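Local coordinates for protein arabinogalactan endo-1,4-beta-galactosidase (Ignisphaera aggregans, PDB 7OSK) that probably cleaves internal beta-1,4-galactosidic bonds of arabinogalactan, this chain holding the family 53 glycoside hydrolase catalytic domain of a longer calcium-binding protein, at residues W90-V95 against M185-N190; C112-M117 against Y170-Y175; A215-V220 against G252-V257; V230-G235 against L289-A294. All coordinates share one frame; numbering follows the deposited sequence.

In the fold
All four contacts belong to one (beta/alpha)8 barrel. Contacts 1 and 4 lie in its core, each joining two strands that have another strand between them, and they meet through the Arg92–Glu292 salt bridge. Contacts 2 and 3 lie farther out, in the helical layer: contact 2 pairs two helices at a partly exposed surface, and contact 3 sets a helix against the loop leading into strand 257-261. Charged, amide and aromatic groups meet beside apolar side chains inside the barrel, whereas packing of aliphatic groups and a tyrosine dominates outside. Contact 2 reaches the barrel through strand 90-95 of contact 1, and contact 3 packs against strand 185-188 and pairs by backbone with strand 228-234 of contact 4.

Contact 1 (W90-V95 against M185-N190); sequences WIRLRV and MVQIGN
Trp90 with Met185 and Arg92 with Asn190 make a side-chain contact across the inside of the (beta/alpha)8 barrel, between its second and fourth strands. Strand 130-135 runs between the two, so backbones stay apart: even the nearest CA atoms, of Arg92 and Met185, are 9.3 Å from each other. At one end the contact is apolar. Met185 reaches the benzo corner of the indole, CG lying 4.0 Å from Trp90 CH2, and its extended chain brings SD to 4.8 Å from the six-membered ring centroid, an oblique Met-aromatic contact in which the two side chains cross nearly at right angles. At the other end Arg92 stretches out with CG anti to the backbone N (chi1 -180°), which carries the guanidinium into the middle of the barrel. There NH2 gives a weak, bent hydrogen bond to Asn190 OD1 (3.0 Å, 126°), the oxygen lying at the guanidinium edge, and Gln187 CD also lies near the guanidinium plane, 3.5 Å from NH2. The stronger partners of Arg92 are Asp55 and Glu292, both salt-bridged to NH1, while Asn190 ND2 bonds to Ala142 O. A methionine in place of Arg92 would probably leave Asp55 and Glu292 without their cationic mate and cost Asn190 OD1 this weak bond. Buried among carboxylates and amides, the guanidinium probably offsets the acidic groups inside the barrel.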
# COMPACT_ATOMS: atom_id res chain seq x y z
N TRP A 90 -5.64 7.94 6.86
CA TRP A 90 -5.44 6.49 6.85
C TRP A 90 -3.97 6.13 6.74
O TRP A 90 -3.18 6.87 6.14
CB TRP A 90 -6.21 5.85 5.70
CG TRP A 90 -7.63 5.55 6.01
CD1 TRP A 90 -8.66 6.44 6.09
CD2 TRP A 90 -8.20 4.26 6.28
NE1 TRP A 90 -9.83 5.79 6.39
CE2 TRP A 90 -9.57 4.45 6.52
CE3 TRP A 90 -7.67 2.97 6.35
CZ2 TRP A 90 -10.43 3.39 6.82
CZ3 TRP A 90 -8.52 1.92 6.65
CH2 TRP A 90 -9.89 2.14 6.88
N ILE A 91 -3.61 4.99 7.33
CA ILE A 91 -2.25 4.47 7.30
C ILE A 91 -2.26 3.05 6.75
O ILE A 91 -3.02 2.20 7.21
CB ILE A 91 -1.61 4.47 8.71
CG1 ILE A 91 -1.63 5.88 9.31
CG2 ILE A 91 -0.18 3.94 8.65
CD1 ILE A 91 -0.82 6.91 8.55
N ARG A 92 -1.40 2.80 5.76
CA ARG A 92 -1.26 1.47 5.18
C ARG A 92 0.11 0.89 5.53
O ARG A 92 1.13 1.55 5.35
CB ARG A 92 -1.45 1.51 3.67
CG ARG A 92 -1.33 0.17 2.97
CD ARG A 92 -1.66 0.30 1.49
NE ARG A 92 -1.57 -0.98 0.78
CZ ARG A 92 -0.50 -1.40 0.10
NH1 ARG A 92 0.59 -0.65 0.03
NH2 ARG A 92 -0.53 -2.58 -0.51
N LEU A 93 0.11 -0.34 6.04
CA LEU A 93 1.34 -1.01 6.45
C LEU A 93 1.40 -2.43 5.91
O LEU A 93 0.44 -3.19 6.06
CB LEU A 93 1.47 -1.03 7.97
CG LEU A 93 1.55 0.32 8.69
CD1 LEU A 93 1.43 0.11 10.19
CD2 LEU A 93 2.84 1.04 8.35
N ARG A 94 2.52 -2.78 5.29
CA ARG A 94 2.74 -4.16 4.87
C ARG A 94 3.34 -4.95 6.02
O ARG A 94 4.00 -4.38 6.89
CB ARG A 94 3.66 -4.22 3.65
CG ARG A 94 5.03 -3.60 3.86
CD ARG A 94 5.94 -3.82 2.65
NE ARG A 94 7.21 -3.11 2.78
CZ ARG A 94 7.39 -1.84 2.44
NH1 ARG A 94 6.39 -1.12 1.94
NH2 ARG A 94 8.59 -1.28 2.59
N VAL A 95 3.11 -6.26 6.03
CA VAL A 95 3.63 -7.13 7.07
C VAL A 95 4.23 -8.40 6.46
O VAL A 95 3.52 -9.18 5.82
CB VAL A 95 2.53 -7.52 8.09
CG1 VAL A 95 3.06 -8.52 9.11
CG2 VAL A 95 1.99 -6.28 8.80
N MET A 185 -9.11 -2.48 7.90
CA MET A 185 -9.10 -3.22 6.64
C MET A 185 -7.89 -4.14 6.54
O MET A 185 -6.79 -3.79 6.95
CB MET A 185 -9.12 -2.25 5.46
CG MET A 185 -10.43 -1.53 5.31
SD MET A 185 -10.55 -0.50 3.84
CE MET A 185 -12.28 -0.03 3.94
N VAL A 186 -8.11 -5.32 5.97
CA VAL A 186 -7.04 -6.28 5.75
C VAL A 186 -6.92 -6.58 4.26
O VAL A 186 -7.92 -6.71 3.55
CB VAL A 186 -7.27 -7.58 6.54
CG1 VAL A 186 -6.29 -8.68 6.11
CG2 VAL A 186 -7.15 -7.31 8.03
N GLN A 187 -5.68 -6.69 3.80
CA GLN A 187 -5.39 -6.93 2.39
C GLN A 187 -4.76 -8.31 2.21
O GLN A 187 -3.59 -8.52 2.51
CB GLN A 187 -4.49 -5.82 1.86
CG GLN A 187 -3.77 -6.13 0.56
CD GLN A 187 -3.11 -4.92 -0.08
OE1 GLN A 187 -2.29 -5.07 -0.99
NE2 GLN A 187 -3.46 -3.71 0.37
N ILE A 188 -5.56 -9.24 1.70
CA ILE A 188 -5.14 -10.63 1.57
C ILE A 188 -4.14 -10.79 0.43
O ILE A 188 -4.52 -11.01 -0.72
CB ILE A 188 -6.35 -11.57 1.32
CG1 ILE A 188 -7.50 -11.28 2.30
CG2 ILE A 188 -5.93 -13.03 1.42
CD1 ILE A 188 -7.15 -11.49 3.76
N GLY A 189 -2.86 -10.68 0.76
CA GLY A 189 -1.81 -10.75 -0.24
C GLY A 189 -1.57 -9.39 -0.88
O GLY A 189 -2.43 -8.51 -0.79
N ASN A 190 -0.42 -9.22 -1.52
CA ASN A 190 -0.10 -7.97 -2.19
C ASN A 190 0.01 -8.15 -3.70
O ASN A 190 0.89 -8.87 -4.18
CB ASN A 190 1.20 -7.36 -1.66
CG ASN A 190 1.40 -5.92 -2.10
OD1 ASN A 190 0.68 -5.03 -1.65
ND2 ASN A 190 2.36 -5.69 -2.98

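Contact 2 (C112-M117 against Y170-Y175); sequences CDLPRM and YNALKY
Leu114 and Ala172 mark the closest approach of the two backbones, their CA atoms 7.3 Å apart, where the first turn of helix 114-126 passes the later turns of helix 158-178. Both are outer helices of the barrel, following strands 90-95 and 130-135. Asp113 is the N-cap of the former, its OD1 taking a weak bond from Arg116 N, and this start of the helix presents Leu114 and Pro115 to the neighbouring helix. Leu114 points at it with CG anti to the backbone N (chi1 -174°), and its CD2 methyl settles 3.8 Å from Ala172 CA. The same methyl is 3.7 Å from Tyr175 CD1. Leu114 CG is 3.8 Å from Tyr175 CD1, but CD2 is the atom shared by both partners. Leu114 and Tyr175 lie alongside, pointing opposite ways: the leucine reaches toward the base of the tyrosine while the phenol reaches across the first turn of helix 114-126 to Pro115. This brings Tyr175 OH to 3.6 Å from Pro115 CA and 3.8 Å from Pro115 CB. Tyr175 also stacks with His179, just past the end of its helix. Cutting Tyr175 back to an alanine is likely to open a gap beside Leu114 CD2 and to take from His179 its stacking partner. Since the atoms that meet are almost all carbon, the two helix surfaces are joined by van der Waals packing, with Leu114 continuing inward onto Val95 of the barrel wall and Pro115 exposed.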
# COMPACT_ATOMS: atom_id res chain seq x y z
N CYS A 112 9.62 -5.11 7.86
CA CYS A 112 8.25 -4.92 8.31
C CYS A 112 7.64 -6.16 8.95
O CYS A 112 6.63 -6.68 8.47
CB CYS A 112 7.39 -4.47 7.13
SG CYS A 112 8.05 -3.02 6.28
N ASP A 113 8.24 -6.64 10.03
CA ASP A 113 7.68 -7.78 10.75
C ASP A 113 6.52 -7.31 11.64
O ASP A 113 6.32 -6.12 11.83
CB ASP A 113 8.76 -8.48 11.59
CG ASP A 113 9.32 -7.60 12.69
OD1 ASP A 113 9.18 -6.37 12.60
OD2 ASP A 113 9.91 -8.15 13.64
N LEU A 114 5.77 -8.27 12.17
CA LEU A 114 4.53 -7.97 12.87
C LEU A 114 4.73 -7.12 14.13
O LEU A 114 3.96 -6.19 14.37
CB LEU A 114 3.81 -9.28 13.23
CG LEU A 114 2.41 -9.15 13.84
CD1 LEU A 114 1.42 -8.63 12.81
CD2 LEU A 114 1.96 -10.49 14.41
N PRO A 115 5.76 -7.42 14.94
CA PRO A 115 5.97 -6.59 16.14
C PRO A 115 6.26 -5.12 15.83
O PRO A 115 5.71 -4.26 16.51
CB PRO A 115 7.18 -7.25 16.80
CG PRO A 115 7.16 -8.65 16.33
CD PRO A 115 6.67 -8.58 14.92
N ARG A 116 7.10 -4.84 14.84
CA ARG A 116 7.45 -3.46 14.51
C ARG A 116 6.30 -2.74 13.82
O ARG A 116 6.07 -1.55 14.05
CB ARG A 116 8.70 -3.41 13.62
CG ARG A 116 8.88 -2.08 12.89
CD ARG A 116 10.34 -1.81 12.51
NE ARG A 116 11.06 -3.01 12.09
CZ ARG A 116 12.06 -3.58 12.75
NH1 ARG A 116 12.50 -3.08 13.90
NH2 ARG A 116 12.63 -4.67 12.27
N MET A 117 5.57 -3.45 12.97
CA MET A 117 4.45 -2.86 12.25
C MET A 117 3.26 -2.60 13.16
O MET A 117 2.54 -1.62 13.00
CB MET A 117 4.02 -3.76 11.09
CG MET A 117 5.02 -3.81 9.95
SD MET A 117 5.22 -2.22 9.12
CE MET A 117 6.69 -1.59 9.94
N TYR A 170 -4.82 -15.63 12.00
CA TYR A 170 -5.63 -15.52 13.21
C TYR A 170 -4.79 -14.94 14.34
O TYR A 170 -5.14 -13.92 14.93
CB TYR A 170 -6.20 -16.88 13.61
CG TYR A 170 -7.00 -16.85 14.89
CD1 TYR A 170 -8.32 -16.44 14.89
CD2 TYR A 170 -6.42 -17.22 16.10
CE1 TYR A 170 -9.05 -16.41 16.06
CE2 TYR A 170 -7.14 -17.19 17.27
CZ TYR A 170 -8.46 -16.78 17.25
OH TYR A 170 -9.19 -16.75 18.42
N ASN A 171 -3.67 -15.60 14.63
CA ASN A 171 -2.77 -15.16 15.69
C ASN A 171 -2.16 -13.80 15.38
O ASN A 171 -1.91 -13.01 16.29
CB ASN A 171 -1.66 -16.19 15.89
CG ASN A 171 -2.14 -17.43 16.63
OD1 ASN A 171 -2.94 -17.34 17.56
ND2 ASN A 171 -1.65 -18.59 16.22
N ALA A 172 -1.92 -13.52 14.10
CA ALA A 172 -1.40 -12.22 13.69
C ALA A 172 -2.36 -11.11 14.09
O ALA A 172 -1.98 -10.17 14.77
CB ALA A 172 -1.14 -12.19 12.19
N LEU A 173 -3.62 -11.24 13.68
CA LEU A 173 -4.62 -10.22 13.98
C LEU A 173 -4.99 -10.23 15.46
O LEU A 173 -5.36 -9.19 16.02
CB LEU A 173 -5.87 -10.41 13.12
CG LEU A 173 -5.66 -10.19 11.62
CD1 LEU A 173 -6.93 -10.51 10.85
CD2 LEU A 173 -5.21 -8.77 11.32
N LYS A 174 -4.89 -11.39 16.11
CA LYS A 174 -5.10 -11.47 17.55
C LYS A 174 -4.00 -10.71 18.29
O LYS A 174 -4.23 -10.17 19.37
CB LYS A 174 -5.14 -12.93 18.02
CG LYS A 174 -6.54 -13.49 18.24
CD LYS A 174 -7.25 -12.79 19.40
CE LYS A 174 -8.63 -13.36 19.64
NZ LYS A 174 -9.41 -12.52 20.60
N TYR A 175 -2.81 -10.69 17.70
CA TYR A 175 -1.69 -9.95 18.27
C TYR A 175 -1.93 -8.45 18.18
O TYR A 175 -1.72 -7.71 19.15
CB TYR A 175 -0.38 -10.33 17.56
CG TYR A 175 0.83 -9.54 17.99
CD1 TYR A 175 1.16 -8.34 17.37
CD2 TYR A 175 1.66 -10.00 19.00
CE1 TYR A 175 2.27 -7.61 17.75
CE2 TYR A 175 2.78 -9.28 19.39
CZ TYR A 175 3.08 -8.08 18.76
OH TYR A 175 4.18 -7.36 19.14

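Contact 3 (A215-V220 against G252-V257); sequences AAISAV and GVSFDV
Ile217 carries this contact nearly alone, pressing the end of its side chain against the chain at Val253 and Ser254. Its CD1 methyl lies 3.5 Å from Ser254 O and 3.9 Å from Val253 CG1, thus touching a carbonyl and a methyl group at once. The other branch joins in: CG2 comes to 3.9 Å from Ser254 O, with Ser254 OG only slightly farther off. Both branches approach the carbonyl oxygen from one side, CG1 lying beside the backbone N (chi1 -64°) and CG2 beside the carbonyl carbon, while chi2 of 170° extends CD1 toward Val253. Ile217 and Val253 cross at about a right angle. The turn before Val253 probably sets the far side in place. Gly252 ends helix 238-250 in a Schellman motif, and its positive phi (92°) directs the chain out of the helix so that Val253 can also rest on Leu248. Beyond Ser254, Phe255 turns its ring away from Ile217 onto Ile245, Leu248 and Ile249, and makes a cation-pi contact with Lys286. Ile217 is steadied from inside by Ile188 of strand 185-188. Helix 206-223 thus lies between helix 158-178, which meets its Ala215 and Ala219, and the connection from helix 238-250 to strand 257-261, a segment that joins the barrel by backbone bonding to strand 228-234.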
# COMPACT_ATOMS: atom_id res chain seq x y z
N ALA A 215 -8.99 -19.35 3.24
CA ALA A 215 -8.46 -19.72 4.54
C ALA A 215 -8.02 -18.50 5.35
O ALA A 215 -8.29 -18.40 6.55
CB ALA A 215 -7.29 -20.67 4.38
N ALA A 216 -7.34 -17.57 4.68
CA ALA A 216 -6.93 -16.33 5.32
C ALA A 216 -8.14 -15.51 5.73
O ALA A 216 -8.19 -14.98 6.83
CB ALA A 216 -6.04 -15.53 4.39
N ILE A 217 -9.12 -15.42 4.83
CA ILE A 217 -10.32 -14.65 5.10
C ILE A 217 -11.09 -15.22 6.29
O ILE A 217 -11.57 -14.47 7.14
CB ILE A 217 -11.24 -14.59 3.86
CG1 ILE A 217 -10.53 -13.85 2.73
CG2 ILE A 217 -12.55 -13.88 4.19
CD1 ILE A 217 -11.22 -13.94 1.39
N SER A 218 -11.20 -16.55 6.36
CA SER A 218 -11.86 -17.19 7.49
C SER A 218 -11.19 -16.78 8.79
O SER A 218 -11.86 -16.61 9.81
CB SER A 218 -11.85 -18.71 7.35
OG SER A 218 -12.84 -19.15 6.44
N ALA A 219 -9.87 -16.62 8.75
CA ALA A 219 -9.12 -16.24 9.94
C ALA A 219 -9.47 -14.82 10.37
O ALA A 219 -9.71 -14.57 11.55
CB ALA A 219 -7.63 -16.36 9.68
N VAL A 220 -9.52 -13.90 9.42
CA VAL A 220 -9.81 -12.50 9.71
C VAL A 220 -11.17 -12.34 10.38
O VAL A 220 -11.30 -11.63 11.38
CB VAL A 220 -9.80 -11.64 8.43
CG1 VAL A 220 -10.11 -10.18 8.76
CG2 VAL A 220 -8.46 -11.76 7.71
N GLY A 252 -16.62 -18.20 -4.68
CA GLY A 252 -17.11 -18.09 -3.32
C GLY A 252 -16.24 -17.21 -2.44
O GLY A 252 -16.49 -17.10 -1.24
N VAL A 253 -15.22 -16.60 -3.03
CA VAL A 253 -14.34 -15.71 -2.28
C VAL A 253 -15.10 -14.43 -1.92
O VAL A 253 -15.44 -13.63 -2.80
CB VAL A 253 -13.07 -15.35 -3.08
CG1 VAL A 253 -12.20 -14.36 -2.31
CG2 VAL A 253 -12.27 -16.61 -3.39
N SER A 254 -15.35 -14.25 -0.63
CA SER A 254 -16.06 -13.08 -0.14
C SER A 254 -15.07 -11.99 0.27
O SER A 254 -14.20 -12.21 1.10
CB SER A 254 -16.96 -13.45 1.04
OG SER A 254 -16.21 -14.04 2.08
N PHE A 255 -15.21 -10.82 -0.35
CA PHE A 255 -14.39 -9.67 -0.02
C PHE A 255 -15.18 -8.40 -0.25
O PHE A 255 -16.23 -8.43 -0.90
CB PHE A 255 -13.10 -9.66 -0.85
CG PHE A 255 -13.34 -9.57 -2.33
CD1 PHE A 255 -13.77 -10.67 -3.04
CD2 PHE A 255 -13.14 -8.38 -3.00
CE1 PHE A 255 -14.00 -10.59 -4.40
CE2 PHE A 255 -13.36 -8.29 -4.36
CZ PHE A 255 -13.79 -9.40 -5.06
N ASP A 256 -14.68 -7.28 0.27
CA ASP A 256 -15.43 -6.03 0.26
C ASP A 256 -14.82 -5.00 -0.68
O ASP A 256 -15.54 -4.23 -1.33
CB ASP A 256 -15.50 -5.45 1.68
CG ASP A 256 -16.08 -6.43 2.68
OD1 ASP A 256 -17.32 -6.63 2.67
OD2 ASP A 256 -15.31 -7.00 3.47
N VAL A 257 -13.49 -4.98 -0.76
CA VAL A 257 -12.78 -3.93 -1.49
C VAL A 257 -11.94 -4.47 -2.63
O VAL A 257 -11.27 -5.50 -2.49
CB VAL A 257 -11.86 -3.12 -0.54
CG1 VAL A 257 -11.31 -1.89 -1.25
CG2 VAL A 257 -12.61 -2.71 0.71

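Contact 4 (V230-G235 against L289-A294); sequences VIHLAG and LVAETA
His232 and Ala291 bury the most surface in this contact, the methyl of the alanine sitting over one face of the imidazole. Ala291 CB is 3.6 Å from the centroid of the His232 ring and 16° off its normal, a CH-pi contact displaced toward NE2. With CG anti to the backbone N (chi1 -175°), the histidine swings its ring across from strand 228-234 to Ala291. Ser261 OG of the strand between hydrogen-bonds to NE2, and Asn190 OD1 makes a weak bond with ND1, so the ring is held from two sides and its rotation is restricted. These are the fifth and seventh strands of the (beta/alpha)8 barrel. The axes of the segments 230-234 and 289-293 approach to 8.1 Å at 50°; with strand 257-261 between them, they meet through inward-facing side chains rather than through backbone pairing. Deeper along the strands, Val230 points at Leu289, its CG1 4.4 Å from Leu289 CD2, a looser apolar contact. Toward the C-terminal ends of the strands, where glycosidases of this barrel type carry their active sites, Glu292 comes to the edge of the imidazole, OE2 4.1 Å from His232 CE1, with the carboxylate plane turned 66° from the ring. Its carboxylate has firmer partners, Tyr263 OH bonding to OE1 in addition to the bridge to Arg92. A bound hexane-1,6-diol, probably a crystallisation additive, lies about 5 Å from the Glu292 side chain.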
# COMPACT_ATOMS: atom_id res chain seq x y z
N VAL A 230 -9.71 -6.93 1.55
CA VAL A 230 -9.24 -6.21 0.38
C VAL A 230 -8.49 -7.14 -0.57
O VAL A 230 -7.48 -7.74 -0.20
CB VAL A 230 -8.32 -5.04 0.77
CG1 VAL A 230 -7.90 -4.25 -0.46
CG2 VAL A 230 -9.01 -4.13 1.78
N ILE A 231 -9.00 -7.24 -1.79
CA ILE A 231 -8.32 -7.96 -2.86
C ILE A 231 -7.54 -6.95 -3.70
O ILE A 231 -8.13 -6.09 -4.36
CB ILE A 231 -9.31 -8.74 -3.74
CG1 ILE A 231 -9.99 -9.85 -2.93
CG2 ILE A 231 -8.61 -9.33 -4.97
CD1 ILE A 231 -9.03 -10.91 -2.38
N HIS A 232 -6.22 -7.07 -3.67
CA HIS A 232 -5.33 -6.10 -4.31
C HIS A 232 -4.81 -6.60 -5.64
O HIS A 232 -4.28 -7.72 -5.73
CB HIS A 232 -4.17 -5.76 -3.37
CG HIS A 232 -3.27 -4.68 -3.87
ND1 HIS A 232 -2.02 -4.44 -3.33
CD2 HIS A 232 -3.43 -3.76 -4.84
CE1 HIS A 232 -1.46 -3.43 -3.95
NE2 HIS A 232 -2.29 -3.00 -4.88
N LEU A 233 -4.96 -5.78 -6.67
CA LEU A 233 -4.45 -6.10 -8.00
C LEU A 233 -3.59 -4.95 -8.53
O LEU A 233 -3.77 -3.80 -8.13
CB LEU A 233 -5.60 -6.38 -8.97
CG LEU A 233 -6.43 -7.64 -8.70
CD1 LEU A 233 -7.52 -7.76 -9.75
CD2 LEU A 233 -5.56 -8.88 -8.68
N ALA A 234 -2.67 -5.28 -9.43
CA ALA A 234 -1.77 -4.29 -10.02
C ALA A 234 -2.10 -4.05 -11.49
O ALA A 234 -2.44 -4.97 -12.23
CB ALA A 234 -0.33 -4.74 -9.86
N GLY A 235 -1.97 -2.79 -11.91
CA GLY A 235 -2.26 -2.40 -13.28
C GLY A 235 -3.68 -1.88 -13.42
O GLY A 235 -4.44 -1.86 -12.46
N LEU A 289 -10.60 0.93 -4.40
CA LEU A 289 -9.50 1.53 -3.64
C LEU A 289 -8.22 1.57 -4.46
O LEU A 289 -7.96 0.69 -5.28
CB LEU A 289 -9.27 0.74 -2.35
CG LEU A 289 -8.09 1.15 -1.47
CD1 LEU A 289 -8.31 2.52 -0.86
CD2 LEU A 289 -7.84 0.11 -0.39
N VAL A 290 -7.42 2.61 -4.24
CA VAL A 290 -6.05 2.66 -4.76
C VAL A 290 -5.08 2.34 -3.62
O VAL A 290 -4.79 3.20 -2.79
CB VAL A 290 -5.72 4.04 -5.37
CG1 VAL A 290 -4.30 4.05 -5.93
CG2 VAL A 290 -6.72 4.40 -6.46
N ALA A 291 -4.60 1.10 -3.59
CA ALA A 291 -3.74 0.64 -2.50
C ALA A 291 -2.33 1.21 -2.61
O ALA A 291 -1.66 1.42 -1.60
CB ALA A 291 -3.68 -0.87 -2.48
N GLU A 292 -1.88 1.43 -3.84
CA GLU A 292 -0.55 1.97 -4.08
C GLU A 292 -0.53 2.91 -5.27
O GLU A 292 -1.10 2.61 -6.32
CB GLU A 292 0.47 0.84 -4.29
CG GLU A 292 0.70 -0.04 -3.07
CD GLU A 292 1.80 -1.07 -3.28
OE1 GLU A 292 2.47 -1.02 -4.34
OE2 GLU A 292 1.99 -1.93 -2.40
N THR A 293 0.13 4.04 -5.09
CA THR A 293 0.35 4.99 -6.17
C THR A 293 1.41 5.99 -5.74
O THR A 293 1.58 6.23 -4.54
CB THR A 293 -0.95 5.73 -6.56
OG1 THR A 293 -0.70 6.58 -7.69
CG2 THR A 293 -1.47 6.57 -5.40
N ALA A 294 2.14 6.55 -6.70
CA ALA A 294 3.17 7.52 -6.39
C ALA A 294 3.64 8.25 -7.63
O ALA A 294 3.38 7.82 -8.75
CB ALA A 294 4.35 6.84 -5.71